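Local atomic coordinates of CRISPR-associated protein CasA/Cse1 (Thermus thermophilus, PDB entry 4AN8), a protein that probably serves, as part of the Cascade ribonucleoprotein complex, in CRISPR-based adaptive immunity against viruses and plasmids. Residues L173-V178 / G265-G269. Residues are numbered along the deposited sequence.
Sequences LRRYGV and GYGPG. With ACT (acetate ion), chain D.
Pro268 presents its ring to the turn of a β-hairpin, with CG 3.6 Å from Val178 CG2 and CD 4.0 Å from Tyr176 CB. The hairpin joins strands 171-175 and 178-181 through a type I' turn from Arg175 to Val178 (Arg175 N to Val178 O 3.2 Å, Val178 N to Arg175 O 2.9 Å), preceded by a G1 β-bulge at Arg174 and Arg175 opposite Val178. Strand 173-175 crosses strand 265-268 at 107°, axes 7.3 Å apart, so the hairpin packs across strand 261-273 of a mixed sheet rather than extending it; Arg175 CA lies 5.7 Å from Gly267 CA. Leu173 (t, p) sets CD1 3.6 Å from Tyr266 CE2 and CD2 4.0 Å from Pro268 CB. Tyr266 (t) hydrogen-bonds His164 through OH, near a bound acetate. A CB on Gly267 would clash with Tyr176 CD2. Arg175 NE donates to Tyr266 O at 2.7 Å, and one water joins Arg175 NH2 (2.8 Å), Tyr176 OH (2.9 Å) and Tyr266 N (2.9 Å).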
ATOM      1  N   LEU A 173      13.201  10.364 -18.453  1.00 27.96           N
ATOM      2  CA  LEU A 173      12.092  11.204 -18.895  1.00 27.96           C
ATOM      3  C   LEU A 173      12.447  11.950 -20.194  1.00 27.96           C
ATOM      4  O   LEU A 173      11.729  11.862 -21.193  1.00 27.96           O
ATOM      5  CB  LEU A 173      11.707  12.205 -17.797  1.00 27.84           C
ATOM      6  CG  LEU A 173      10.638  13.231 -18.180  1.00 27.84           C
ATOM      7  CD1 LEU A 173       9.331  12.505 -18.422  1.00 27.84           C
ATOM      8  CD2 LEU A 173      10.459  14.308 -17.110  1.00 27.84           C
ATOM      9  N   ARG A 174      13.544  12.706 -20.170  1.00 32.91           N
ATOM     10  CA  ARG A 174      14.022  13.404 -21.370  1.00 32.91           C
ATOM     11  C   ARG A 174      12.942  14.228 -22.053  1.00 32.91           C
ATOM     12  O   ARG A 174      12.692  14.102 -23.246  1.00 32.91           O
ATOM     13  CB  ARG A 174      14.680  12.429 -22.338  1.00 52.73           C
ATOM     14  CG  ARG A 174      15.981  11.906 -21.781  1.00 52.73           C
ATOM     15  CD  ARG A 174      16.656  10.909 -22.693  1.00 52.73           C
ATOM     16  NE  ARG A 174      17.942  10.499 -22.134  1.00 52.73           N
ATOM     17  CZ  ARG A 174      18.644   9.450 -22.554  1.00 52.73           C
ATOM     18  NH1 ARG A 174      18.181   8.687 -23.538  1.00 52.73           N
ATOM     19  NH2 ARG A 174      19.803   9.155 -21.980  1.00 52.73           N
ATOM     20  N   ARG A 175      12.310  15.086 -21.270  1.00 23.93           N
ATOM     21  CA  ARG A 175      11.294  15.986 -21.795  1.00 23.93           C
ATOM     22  C   ARG A 175      11.384  17.325 -21.077  1.00 23.93           C
ATOM     23  O   ARG A 175      11.693  17.398 -19.873  1.00 23.93           O
ATOM     24  CB  ARG A 175       9.895  15.383 -21.652  1.00 33.97           C
ATOM     25  CG  ARG A 175       9.700  14.067 -22.419  1.00 33.97           C
ATOM     26  CD  ARG A 175       8.316  13.451 -22.181  1.00 33.97           C
ATOM     27  NE  ARG A 175       7.250  14.197 -22.843  1.00 33.97           N
ATOM     28  CZ  ARG A 175       6.842  13.969 -24.088  1.00 33.97           C
ATOM     29  NH1 ARG A 175       7.406  13.013 -24.815  1.00 33.97           N
ATOM     30  NH2 ARG A 175       5.869  14.705 -24.614  1.00 33.97           N
ATOM     31  N   TYR A 176      11.135  18.385 -21.845  1.00 24.63           N
ATOM     32  CA  TYR A 176      11.131  19.740 -21.331  1.00 24.63           C
ATOM     33  C   TYR A 176      12.269  20.025 -20.359  1.00 24.63           C
ATOM     34  O   TYR A 176      12.059  20.661 -19.319  1.00 24.63           O
ATOM     35  CB  TYR A 176       9.771  20.091 -20.728  1.00 33.37           C
ATOM     36  CG  TYR A 176       8.646  19.798 -21.690  1.00 33.37           C
ATOM     37  CD1 TYR A 176       8.374  20.658 -22.746  1.00 33.37           C
ATOM     38  CD2 TYR A 176       7.881  18.644 -21.566  1.00 33.37           C
ATOM     39  CE1 TYR A 176       7.368  20.387 -23.649  1.00 33.37           C
ATOM     40  CE2 TYR A 176       6.861  18.366 -22.457  1.00 33.37           C
ATOM     41  CZ  TYR A 176       6.616  19.238 -23.499  1.00 33.37           C
ATOM     42  OH  TYR A 176       5.620  18.967 -24.404  1.00 33.37           O
ATOM     43  N   GLY A 177      13.468  19.561 -20.719  1.00 34.05           N
ATOM     44  CA  GLY A 177      14.688  19.917 -20.020  1.00 34.05           C
ATOM     45  C   GLY A 177      15.018  19.064 -18.809  1.00 34.05           C
ATOM     46  O   GLY A 177      15.960  19.365 -18.074  1.00 34.05           O
ATOM     47  N   VAL A 178      14.247  18.000 -18.592  1.00 28.50           N
ATOM     48  CA  VAL A 178      14.458  17.125 -17.451  1.00 28.50           C
ATOM     49  C   VAL A 178      14.859  15.744 -17.964  1.00 28.50           C
ATOM     50  O   VAL A 178      14.102  15.079 -18.675  1.00 28.50           O
ATOM     51  CB  VAL A 178      13.193  17.053 -16.554  1.00 27.99           C
ATOM     52  CG1 VAL A 178      13.392  16.088 -15.399  1.00 27.99           C
ATOM     53  CG2 VAL A 178      12.833  18.459 -16.021  1.00 27.99           C
ATOM     54  N   GLY A 265      -0.432  15.052 -23.110  1.00 27.29           N
ATOM     55  CA  GLY A 265       0.796  15.817 -23.032  1.00 27.29           C
ATOM     56  C   GLY A 265       1.456  15.321 -21.769  1.00 27.29           C
ATOM     57  O   GLY A 265       0.748  14.917 -20.840  1.00 27.29           O
ATOM     58  N   TYR A 266       2.785  15.343 -21.726  1.00 25.16           N
ATOM     59  CA  TYR A 266       3.531  14.724 -20.645  1.00 25.16           C
ATOM     60  C   TYR A 266       4.875  15.421 -20.417  1.00 25.16           C
ATOM     61  O   TYR A 266       5.601  15.702 -21.367  1.00 25.16           O
ATOM     62  CB  TYR A 266       3.749  13.239 -20.963  1.00 23.20           C
ATOM     63  CG  TYR A 266       4.188  12.415 -19.764  1.00 23.20           C
ATOM     64  CD1 TYR A 266       3.256  12.003 -18.803  1.00 23.20           C
ATOM     65  CD2 TYR A 266       5.520  12.049 -19.583  1.00 23.20           C
ATOM     66  CE1 TYR A 266       3.629  11.273 -17.704  1.00 23.20           C
ATOM     67  CE2 TYR A 266       5.910  11.296 -18.459  1.00 23.20           C
ATOM     68  CZ  TYR A 266       4.950  10.919 -17.525  1.00 23.20           C
ATOM     69  OH  TYR A 266       5.295  10.178 -16.398  1.00 23.20           O
ATOM     70  N   GLY A 267       5.192  15.705 -19.155  1.00 21.84           N
ATOM     71  CA  GLY A 267       6.467  16.303 -18.784  1.00 21.84           C
ATOM     72  C   GLY A 267       6.754  16.183 -17.296  1.00 21.84           C
ATOM     73  O   GLY A 267       6.051  15.490 -16.582  1.00 21.84           O
ATOM     74  N   PRO A 268       7.787  16.876 -16.808  1.00 22.24           N
ATOM     75  CA  PRO A 268       8.056  16.920 -15.358  1.00 22.24           C
ATOM     76  C   PRO A 268       6.890  17.708 -14.724  1.00 22.24           C
ATOM     77  O   PRO A 268       6.297  18.477 -15.472  1.00 22.24           O
ATOM     78  CB  PRO A 268       9.370  17.682 -15.306  1.00 24.31           C
ATOM     79  CG  PRO A 268       9.270  18.638 -16.510  1.00 24.31           C
ATOM     80  CD  PRO A 268       8.547  17.890 -17.564  1.00 24.31           C
ATOM     81  N   GLY A 269       6.508  17.596 -13.457  1.00 32.79           N
ATOM     82  CA  GLY A 269       7.213  17.025 -12.349  1.00 32.79           C
ATOM     83  C   GLY A 269       7.516  18.177 -11.396  1.00 32.79           C
ATOM     84  O   GLY A 269       8.368  18.981 -11.694  1.00 32.79           O
TER
HETATM   85  C   ACT D1498       8.735   8.325 -15.510  1.00 46.28           C
HETATM   86  O   ACT D1498       7.889   8.256 -14.569  1.00 46.67           O
HETATM   87  OXT ACT D1498       8.356   8.912 -16.565  1.00 46.25           O
HETATM   88  CH3 ACT D1498      10.120   7.733 -15.376  1.00 46.50           C
HETATM   89  O   HOH W   1       3.900  16.635 -24.040  1.00 54.65           O